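Local coordinates for alpha-catenin-like protein hmp-1 (Caenorhabditis elegans, PDB 5XA5), which binds beta-catenin and actin filaments at cell junctions and is required for cell migration in body enclosure and cell shape changes in body elongation, at residues 20-25 with 140-145; 71-76 with 87-92; 214-219 with 245-250; 221-226 with 241-246. All blocks are in the same frame, centred on the assembly; numbering follows the deposited sequence.

Contact 1: 20-25 with 140-145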
# COMPACT_ATOMS: atom_id res chain seq x y z
N VAL A 20 -0.48 -10.24 4.34
CA VAL A 20 -0.99 -9.45 3.24
C VAL A 20 -2.43 -9.04 3.54
O VAL A 20 -3.30 -9.89 3.76
CB VAL A 20 -0.90 -10.22 1.93
CG1 VAL A 20 -1.37 -9.39 0.76
CG2 VAL A 20 0.56 -10.63 1.72
N ARG A 21 -2.66 -7.73 3.58
CA ARG A 21 -3.95 -7.20 4.02
C ARG A 21 -4.73 -6.56 2.87
O ARG A 21 -5.89 -6.21 3.03
CB ARG A 21 -3.74 -6.20 5.15
CG ARG A 21 -3.06 -6.83 6.35
CD ARG A 21 -2.90 -5.88 7.50
NE ARG A 21 -2.45 -6.59 8.70
CZ ARG A 21 -1.29 -6.37 9.31
NH1 ARG A 21 -0.46 -5.44 8.84
NH2 ARG A 21 -0.97 -7.06 10.39
N SER A 22 -4.08 -6.41 1.72
CA SER A 22 -4.70 -5.79 0.55
C SER A 22 -5.07 -6.85 -0.48
O SER A 22 -4.21 -7.62 -0.87
CB SER A 22 -3.75 -4.77 -0.10
OG SER A 22 -4.12 -4.47 -1.44
N LYS A 23 -6.32 -6.89 -0.91
CA LYS A 23 -6.73 -7.83 -1.97
C LYS A 23 -6.07 -7.54 -3.32
O LYS A 23 -5.84 -8.45 -4.12
CB LYS A 23 -8.24 -7.81 -2.15
CG LYS A 23 -9.03 -8.39 -1.02
CD LYS A 23 -10.53 -8.22 -1.39
CE LYS A 23 -11.44 -8.74 -0.34
NZ LYS A 23 -12.84 -8.63 -0.80
N ASN A 24 -5.82 -6.26 -3.59
CA ASN A 24 -5.12 -5.88 -4.81
C ASN A 24 -3.73 -6.50 -4.80
O ASN A 24 -3.32 -7.12 -5.78
CB ASN A 24 -5.04 -4.35 -4.91
CG ASN A 24 -4.53 -3.87 -6.24
OD1 ASN A 24 -4.40 -4.63 -7.19
ND2 ASN A 24 -4.23 -2.57 -6.32
N VAL A 25 -3.02 -6.37 -3.69
CA VAL A 25 -1.69 -6.98 -3.56
C VAL A 25 -1.79 -8.50 -3.58
O VAL A 25 -1.00 -9.18 -4.23
CB VAL A 25 -0.99 -6.53 -2.27
CG1 VAL A 25 0.31 -7.29 -2.07
CG2 VAL A 25 -0.73 -5.05 -2.31
N LEU A 140 5.62 -4.55 0.96
CA LEU A 140 6.19 -3.40 1.65
C LEU A 140 5.51 -2.11 1.20
O LEU A 140 5.21 -1.23 2.02
CB LEU A 140 7.70 -3.34 1.41
CG LEU A 140 8.37 -2.11 2.02
CD1 LEU A 140 8.17 -2.12 3.53
CD2 LEU A 140 9.85 -2.10 1.65
N ALA A 141 5.24 -2.00 -0.10
CA ALA A 141 4.56 -0.82 -0.63
C ALA A 141 3.20 -0.60 0.01
O ALA A 141 2.82 0.53 0.31
CB ALA A 141 4.41 -0.91 -2.15
N ASP A 142 2.47 -1.69 0.23
CA ASP A 142 1.16 -1.58 0.86
C ASP A 142 1.33 -1.08 2.30
O ASP A 142 0.53 -0.28 2.78
CB ASP A 142 0.41 -2.91 0.83
CG ASP A 142 -1.01 -2.78 1.34
OD1 ASP A 142 -1.80 -2.09 0.67
OD2 ASP A 142 -1.34 -3.39 2.39
N SER A 143 2.37 -1.54 2.98
CA SER A 143 2.53 -1.15 4.38
C SER A 143 2.82 0.34 4.48
O SER A 143 2.43 1.00 5.46
CB SER A 143 3.65 -1.96 5.05
OG SER A 143 4.91 -1.52 4.61
N ILE A 144 3.49 0.88 3.47
CA ILE A 144 3.82 2.31 3.44
C ILE A 144 2.58 3.11 3.06
O ILE A 144 2.30 4.17 3.60
CB ILE A 144 4.97 2.62 2.45
CG1 ILE A 144 6.22 1.83 2.82
CG2 ILE A 144 5.26 4.11 2.41
CD1 ILE A 144 6.58 1.90 4.28
N ASP A 145 1.80 2.56 2.13
CA ASP A 145 0.52 3.15 1.79
C ASP A 145 -0.37 3.24 3.05
O ASP A 145 -1.12 4.20 3.22
CB ASP A 145 -0.19 2.32 0.69
CG ASP A 145 0.49 2.46 -0.68
OD1 ASP A 145 1.21 3.46 -0.90
OD2 ASP A 145 0.29 1.56 -1.54
O HOH W 1 -0.76 -5.95 2.37
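Ser22 and Asp142 meet across this buried contact without a direct hydrogen bond between them. The carboxylate end of Asp142 lies against the methylene of Ser22, with OD1 of Asp142 3.4 Å from CB of Ser22. Asp142 has CG anti to its backbone N (chi1 -174°), which sends the carboxylate off helix 117-165 toward the start of helix 23-36. The contact thus joins these two helices in the helical-bundle architecture of the vinculin/alpha-catenin family. One apolar touch adds to this: CG2 of Val25 rests 4.0 Å from CB of Asp142.

The polar link runs through water. Water 1 donates to OD2 of Asp142 at 2.6 Å and accepts from the backbone N of Arg21 at 2.9 Å. OD1 of Asp142 pairs with Arg193 on helix 169-196 in a salt bridge. With a leucine at Asp142, Arg193 is likely to lose its carboxylate mate here and water 1 to be left without this acceptor.

Ser22 turns its own hydroxyl to the helix end. It is the N-cap of helix 23-36, and its OG accepts from Val25 N at 3.1 Å in a nearly straight bond (172°). The same OG is hydrogen-bonded to Asp196, which also takes Asn24 N.

A chain of another protein packs on Val25 and Ala141 beside this site. Arg193 and the water together are likely to favour a charged Asp142. The chemistry implies that one buried carboxylate links helix 117-165 to helix 169-196 directly, and through water to the loop leading into helix 23-36.

Contact 2: 71-76 with 87-92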
# COMPACT_ATOMS: atom_id res chain seq x y z
N PHE A 71 9.89 6.62 -9.12
CA PHE A 71 8.97 7.75 -9.18
C PHE A 71 7.91 7.64 -8.09
O PHE A 71 7.64 8.62 -7.38
CB PHE A 71 8.32 7.81 -10.56
CG PHE A 71 7.37 8.97 -10.74
CD1 PHE A 71 7.85 10.24 -10.96
CD2 PHE A 71 6.00 8.77 -10.70
CE1 PHE A 71 6.99 11.31 -11.12
CE2 PHE A 71 5.13 9.83 -10.87
CZ PHE A 71 5.63 11.10 -11.09
N ALA A 72 7.34 6.45 -7.94
CA ALA A 72 6.30 6.19 -6.94
C ALA A 72 6.80 6.50 -5.54
O ALA A 72 6.09 7.10 -4.72
CB ALA A 72 5.80 4.74 -7.03
N ILE A 73 8.03 6.08 -5.26
CA ILE A 73 8.63 6.29 -3.94
C ILE A 73 8.87 7.78 -3.69
O ILE A 73 8.61 8.28 -2.59
CB ILE A 73 9.96 5.51 -3.80
CG1 ILE A 73 9.72 3.99 -3.80
CG2 ILE A 73 10.67 5.90 -2.52
CD1 ILE A 73 11.02 3.18 -3.96
N SER A 74 9.35 8.49 -4.71
CA SER A 74 9.66 9.91 -4.57
C SER A 74 8.42 10.77 -4.33
O SER A 74 8.51 11.85 -3.76
CB SER A 74 10.40 10.41 -5.81
OG SER A 74 9.52 10.59 -6.91
N LYS A 75 7.26 10.29 -4.76
CA LYS A 75 6.02 11.04 -4.61
C LYS A 75 5.27 10.67 -3.34
O LYS A 75 4.24 11.28 -3.02
CB LYS A 75 5.11 10.83 -5.83
CG LYS A 75 5.05 12.01 -6.77
CD LYS A 75 3.80 11.99 -7.63
CE LYS A 75 3.92 12.95 -8.81
NZ LYS A 75 4.90 14.04 -8.55
N CYS A 76 5.79 9.68 -2.61
CA CYS A 76 5.11 9.20 -1.41
C CYS A 76 5.02 10.31 -0.38
O CYS A 76 6.04 10.87 0.02
CB CYS A 76 5.82 8.00 -0.81
SG CYS A 76 5.09 7.45 0.77
N ASP A 87 13.72 4.23 3.10
CA ASP A 87 14.93 3.40 3.01
C ASP A 87 14.60 1.93 2.74
O ASP A 87 15.29 1.28 1.96
CB ASP A 87 15.76 3.51 4.29
CG ASP A 87 16.36 4.89 4.47
OD1 ASP A 87 16.04 5.79 3.67
OD2 ASP A 87 17.17 5.06 5.41
N LEU A 88 13.57 1.42 3.39
CA LEU A 88 13.15 0.04 3.16
C LEU A 88 12.68 -0.13 1.73
O LEU A 88 12.98 -1.15 1.09
CB LEU A 88 12.04 -0.36 4.13
CG LEU A 88 12.51 -0.74 5.54
CD1 LEU A 88 11.35 -0.67 6.51
CD2 LEU A 88 13.14 -2.12 5.54
N LEU A 89 11.95 0.86 1.23
CA LEU A 89 11.41 0.82 -0.13
C LEU A 89 12.52 0.78 -1.15
O LEU A 89 12.46 0.02 -2.12
CB LEU A 89 10.51 2.03 -0.39
CG LEU A 89 9.09 1.91 0.17
CD1 LEU A 89 8.41 3.27 0.24
CD2 LEU A 89 8.29 0.97 -0.69
N HIS A 90 13.55 1.59 -0.94
CA HIS A 90 14.68 1.61 -1.86
C HIS A 90 15.44 0.28 -1.80
O HIS A 90 15.86 -0.25 -2.82
CB HIS A 90 15.60 2.80 -1.55
CG HIS A 90 15.13 4.09 -2.15
ND1 HIS A 90 15.21 5.29 -1.49
CD2 HIS A 90 14.56 4.35 -3.35
CE1 HIS A 90 14.72 6.25 -2.25
NE2 HIS A 90 14.31 5.71 -3.39
N GLU A 91 15.57 -0.26 -0.59
CA GLU A 91 16.21 -1.56 -0.39
C GLU A 91 15.46 -2.67 -1.12
O GLU A 91 16.06 -3.52 -1.77
CB GLU A 91 16.28 -1.89 1.10
CG GLU A 91 17.18 -3.06 1.45
CD GLU A 91 17.21 -3.35 2.94
OE1 GLU A 91 16.38 -2.77 3.67
OE2 GLU A 91 18.07 -4.14 3.37
N ALA A 92 14.14 -2.66 -1.00
CA ALA A 92 13.31 -3.68 -1.64
C ALA A 92 13.34 -3.54 -3.15
O ALA A 92 13.32 -4.53 -3.87
CB ALA A 92 11.88 -3.60 -1.13
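Leu89 and His90 pack against Ile73, the residue of 71-76 that makes the contact. Leu89 comes first along helix 83-112. Its CB meets CD1 of Ile73 at 3.8 Å, and CG1 of Ile73 lies 4.0 Å from the same CB. The two side chains run past each other in opposite senses.

His90 follows. Its CG stands anti to the carbonyl carbon (chi1 -82°), and the end of the imidazole comes nearer to Ile73 than its base does. Both branches of the isoleucine, CG2 and CD1, meet this ring. CG2 of Ile73 approaches NE2 of His90 obliquely at 3.7 Å, while CD1 of Ile73 is 3.8 Å from CD2 of His90. The contact with the ring is packing, at the exposed margin of an otherwise buried patch. Cutting Ile73 back to an alanine is likely to open a gap beside the Leu89 CB and leave the imidazole of His90 freer to turn.

Ile73 also packs on Ile86 and Leu93, so it spans about two turns of helix 83-112. Ile144 of helix 117-165 touches both Cys76 and Leu89. The end of helix 51-74 thus lies beside helix 83-112, with helix 117-165 next to both segments in an all-helical bundle.

Contact 3: 214-219 with 245-250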
# COMPACT_ATOMS: atom_id res chain seq x y z
N ARG A 214 -17.27 9.73 12.22
CA ARG A 214 -18.20 10.64 11.57
C ARG A 214 -19.30 11.13 12.51
O ARG A 214 -19.75 12.28 12.40
CB ARG A 214 -18.85 9.98 10.35
CG ARG A 214 -17.89 9.65 9.23
CD ARG A 214 -16.95 10.80 8.92
NE ARG A 214 -17.64 12.04 8.54
CZ ARG A 214 -17.94 12.40 7.29
NH1 ARG A 214 -17.64 11.59 6.28
NH2 ARG A 214 -18.55 13.55 7.06
N GLN A 215 -19.75 10.28 13.42
CA GLN A 215 -20.79 10.65 14.37
C GLN A 215 -20.25 11.51 15.50
O GLN A 215 -20.93 12.43 15.99
CB GLN A 215 -21.44 9.39 14.95
CG GLN A 215 -22.18 9.62 16.27
CD GLN A 215 -22.29 8.36 17.10
OE1 GLN A 215 -21.66 8.24 18.15
NE2 GLN A 215 -23.09 7.41 16.63
N THR A 216 -19.03 11.22 15.94
CA THR A 216 -18.48 11.88 17.12
C THR A 216 -17.95 13.29 16.83
O THR A 216 -18.10 14.19 17.64
CB THR A 216 -17.34 11.04 17.74
OG1 THR A 216 -17.87 9.78 18.17
CG2 THR A 216 -16.73 11.75 18.92
N ALA A 217 -17.34 13.49 15.67
CA ALA A 217 -16.72 14.79 15.46
C ALA A 217 -17.71 15.99 15.52
O ALA A 217 -17.38 17.02 16.14
CB ALA A 217 -15.93 14.80 14.14
N PRO A 218 -18.90 15.89 14.91
CA PRO A 218 -19.84 17.01 15.00
C PRO A 218 -20.27 17.27 16.43
O PRO A 218 -20.52 18.42 16.80
CB PRO A 218 -21.03 16.56 14.14
CG PRO A 218 -20.49 15.52 13.25
CD PRO A 218 -19.37 14.85 13.97
N LEU A 219 -20.36 16.21 17.23
CA LEU A 219 -20.73 16.38 18.64
C LEU A 219 -19.59 17.02 19.44
O LEU A 219 -19.84 17.75 20.40
CB LEU A 219 -21.10 15.03 19.24
CG LEU A 219 -22.39 14.42 18.69
CD1 LEU A 219 -22.47 12.95 19.06
CD2 LEU A 219 -23.61 15.13 19.22
N ASP A 245 -13.47 11.79 24.66
CA ASP A 245 -13.06 10.40 24.86
C ASP A 245 -13.53 9.53 23.71
O ASP A 245 -12.79 8.66 23.23
CB ASP A 245 -13.59 9.84 26.18
CG ASP A 245 -12.89 10.42 27.39
OD1 ASP A 245 -11.81 11.02 27.21
OD2 ASP A 245 -13.41 10.26 28.52
N GLU A 246 -14.76 9.77 23.26
CA GLU A 246 -15.32 9.02 22.15
C GLU A 246 -14.53 9.27 20.87
O GLU A 246 -14.30 8.35 20.09
CB GLU A 246 -16.78 9.40 21.91
CG GLU A 246 -17.75 8.79 22.91
CD GLU A 246 -19.19 9.13 22.57
OE1 GLU A 246 -19.45 10.29 22.19
OE2 GLU A 246 -20.06 8.24 22.68
N MET A 247 -14.12 10.52 20.67
CA MET A 247 -13.32 10.90 19.51
C MET A 247 -11.99 10.17 19.51
O MET A 247 -11.57 9.59 18.50
CB MET A 247 -13.10 12.42 19.52
CG MET A 247 -12.31 12.95 18.35
SD MET A 247 -13.42 13.24 16.96
CE MET A 247 -12.27 13.96 15.78
N HIS A 248 -11.33 10.21 20.66
CA HIS A 248 -10.02 9.58 20.78
C HIS A 248 -10.11 8.08 20.55
O HIS A 248 -9.25 7.51 19.87
CB HIS A 248 -9.41 9.89 22.15
CG HIS A 248 -9.02 11.32 22.31
ND1 HIS A 248 -9.16 12.01 23.49
CD2 HIS A 248 -8.49 12.21 21.43
CE1 HIS A 248 -8.74 13.25 23.34
NE2 HIS A 248 -8.32 13.39 22.09
N SER A 249 -11.15 7.44 21.08
CA SER A 249 -11.35 6.02 20.87
C SER A 249 -11.54 5.66 19.40
O SER A 249 -11.00 4.67 18.93
CB SER A 249 -12.54 5.53 21.68
OG SER A 249 -12.25 5.61 23.06
N ALA A 250 -12.32 6.46 18.67
CA ALA A 250 -12.53 6.19 17.25
C ALA A 250 -11.24 6.29 16.46
O ALA A 250 -10.96 5.48 15.57
CB ALA A 250 -13.57 7.13 16.67
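Thr216, in the conformer described, points its methyl group at the backbone of helix 234-258. CG2 of Thr216 is 3.4 Å from the N of Met247 and 3.7 Å from its CB. The methyl also meets CB of Glu246 at 3.8 Å, where the two side chains cross at a slant. CG2 is anti to the backbone N of Thr216 (the OG1 chi1 is -62°), and this puts the methyl foremost. The hydroxyl turns back to its own helix and bonds to Ala212 O. The small, branched side chain is consistent with the close approach of the backbones: the CA atoms of Thr216 and Met247 are 5.8 Å apart.

Ala217 comes next and meets the thioether of Met247. The sulfur SD of Met247 lies 3.9 Å from CA of Ala217, and its methyl CE is 4.1 Å from CB of Ala217. Met247 bends at chi2 (85°), which carries its sulfur to the alanine.

The two short helical segments run roughly antiparallel, with 147° between their directions and 9.0 Å between their axes. Met247 also packs on Leu213 and Leu220 of helix 200-229, and on Val156 and Ala160 of helix 117-165. Ala217 touches Ile183 of helix 169-196, so the pair of helices is backed by two others in the C-terminal bundle of this chain.

Contact 4: 221-226 with 241-246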
# COMPACT_ATOMS: atom_id res chain seq x y z
N TYR A 221 -17.50 19.18 18.12
CA TYR A 221 -17.61 20.58 17.73
C TYR A 221 -18.60 21.31 18.62
O TYR A 221 -18.28 22.34 19.18
CB TYR A 221 -18.01 20.71 16.26
CG TYR A 221 -18.45 22.09 15.83
CD1 TYR A 221 -17.60 23.19 15.97
CD2 TYR A 221 -19.71 22.31 15.28
CE1 TYR A 221 -17.99 24.45 15.58
CE2 TYR A 221 -20.11 23.57 14.88
CZ TYR A 221 -19.25 24.64 15.04
OH TYR A 221 -19.62 25.89 14.65
N THR A 222 -19.82 20.79 18.75
CA THR A 222 -20.82 21.59 19.42
C THR A 222 -20.60 21.57 20.94
O THR A 222 -20.87 22.55 21.61
CB THR A 222 -22.25 21.15 19.07
OG1 THR A 222 -22.40 19.75 19.25
CG2 THR A 222 -22.53 21.47 17.61
N SER A 223 -20.06 20.48 21.49
CA SER A 223 -19.77 20.44 22.92
C SER A 223 -18.63 21.40 23.27
O SER A 223 -18.68 22.07 24.30
CB SER A 223 -19.40 19.03 23.38
OG SER A 223 -18.11 18.68 22.90
N THR A 224 -17.60 21.48 22.43
CA THR A 224 -16.50 22.41 22.68
C THR A 224 -16.95 23.86 22.52
O THR A 224 -16.55 24.73 23.29
CB THR A 224 -15.27 22.13 21.74
OG1 THR A 224 -15.64 22.22 20.36
CG2 THR A 224 -14.70 20.75 22.03
N ARG A 225 -17.78 24.11 21.53
CA ARG A 225 -18.23 25.47 21.27
C ARG A 225 -19.12 25.96 22.41
O ARG A 225 -19.00 27.10 22.84
CB ARG A 225 -18.98 25.52 19.94
CG ARG A 225 -19.20 26.92 19.40
CD ARG A 225 -19.96 26.82 18.10
NE ARG A 225 -19.84 28.02 17.29
CZ ARG A 225 -20.64 29.08 17.39
NH1 ARG A 225 -21.62 29.09 18.30
NH2 ARG A 225 -20.46 30.13 16.60
N THR A 226 -19.99 25.09 22.91
CA THR A 226 -20.87 25.46 24.02
C THR A 226 -20.03 25.69 25.28
O THR A 226 -20.27 26.62 26.03
CB THR A 226 -21.92 24.38 24.27
OG1 THR A 226 -22.84 24.33 23.17
CG2 THR A 226 -22.70 24.66 25.56
N ASP A 241 -15.94 16.47 27.71
CA ASP A 241 -14.96 15.44 28.06
C ASP A 241 -15.37 14.09 27.49
O ASP A 241 -14.54 13.33 27.01
CB ASP A 241 -14.78 15.31 29.58
CG ASP A 241 -14.17 16.55 30.21
OD1 ASP A 241 -13.54 17.34 29.49
OD2 ASP A 241 -14.29 16.69 31.45
N TYR A 242 -16.66 13.80 27.57
CA TYR A 242 -17.18 12.51 27.13
C TYR A 242 -17.04 12.35 25.63
O TYR A 242 -16.60 11.30 25.15
CB TYR A 242 -18.64 12.37 27.56
CG TYR A 242 -19.30 11.11 27.08
CD1 TYR A 242 -19.26 9.95 27.85
CD2 TYR A 242 -19.99 11.08 25.87
CE1 TYR A 242 -19.87 8.79 27.42
CE2 TYR A 242 -20.60 9.92 25.44
CZ TYR A 242 -20.54 8.78 26.21
OH TYR A 242 -21.15 7.63 25.77
N THR A 243 -17.41 13.38 24.88
CA THR A 243 -17.31 13.33 23.43
C THR A 243 -15.85 13.31 22.99
O THR A 243 -15.49 12.68 22.01
CB THR A 243 -18.08 14.51 22.78
OG1 THR A 243 -17.50 15.76 23.18
CG2 THR A 243 -19.53 14.47 23.21
N ALA A 244 -14.99 14.00 23.74
CA ALA A 244 -13.55 13.93 23.46
C ALA A 244 -13.05 12.48 23.59
O ALA A 244 -12.28 12.01 22.75
CB ALA A 244 -12.78 14.83 24.38
N ASP A 245 -13.47 11.79 24.66
CA ASP A 245 -13.06 10.40 24.86
C ASP A 245 -13.53 9.53 23.71
O ASP A 245 -12.79 8.66 23.23
CB ASP A 245 -13.59 9.84 26.18
CG ASP A 245 -12.89 10.42 27.39
OD1 ASP A 245 -11.81 11.02 27.21
OD2 ASP A 245 -13.41 10.26 28.52
N GLU A 246 -14.76 9.77 23.26
CA GLU A 246 -15.32 9.02 22.15
C GLU A 246 -14.53 9.27 20.87
O GLU A 246 -14.30 8.35 20.09
CB GLU A 246 -16.78 9.40 21.91
CG GLU A 246 -17.75 8.79 22.91
CD GLU A 246 -19.19 9.13 22.57
OE1 GLU A 246 -19.45 10.29 22.19
OE2 GLU A 246 -20.06 8.24 22.68
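The hydroxyl OG1 of Thr243 lies within bonding reach of OG of Ser223 across the contact and of the carbonyl oxygens of Asn239 and Arg240 in its own helix. Its one proton can serve only one of them at a time. The bond between Thr243 OG1 and Ser223 OG is 3.0 Å long in the conformers described here, and either hydroxyl could be the donor. The proton of Ser223 OG may go to Leu220 O, with Leu219 O a weak alternative, or to Thr243.

In these conformers both hydroxyls sit between the backbone N and the carbonyl carbon of their residues (chi1 72° for Ser223, 62° for Thr243). That position lets each reach back to the preceding turn of its helix while still facing the other. The closest carbon in the contact is CB of Ser223, 3.8 Å from OG1 of Thr243.

Helices 200-229 and 234-258 form a helical hairpin, part of the helical-bundle architecture of the vinculin/alpha-catenin family. The contact lies about two turns from the connection between the two helices and joins them by a buried polar pair. Leu220 touches both Thr243 and Ala244, and Ala244 packs on Ile164 of helix 117-165.

In the fold
This chain is the N-terminal part of the protein, within its vinculin-family region. From the N terminus, contact 1 closes the longest loop, bringing the start of helix 23-36 to the middle of helix 117-165. Contact 2 closes a short loop within that span and pairs helix 51-74 with helix 83-112. The two touch, with Leu140 packing on Leu88. Contacts 3 and 4 come later in the chain. Both join helix 200-229 to helix 234-258. They share Asp245 and Glu246, and Ser223-Thr243 falls inside Thr216-Met247. Their centres are 8 Å apart. Contacts 1 and 3 are about 28 Å apart between centres, without touching. The long helix 117-165 runs through both regions.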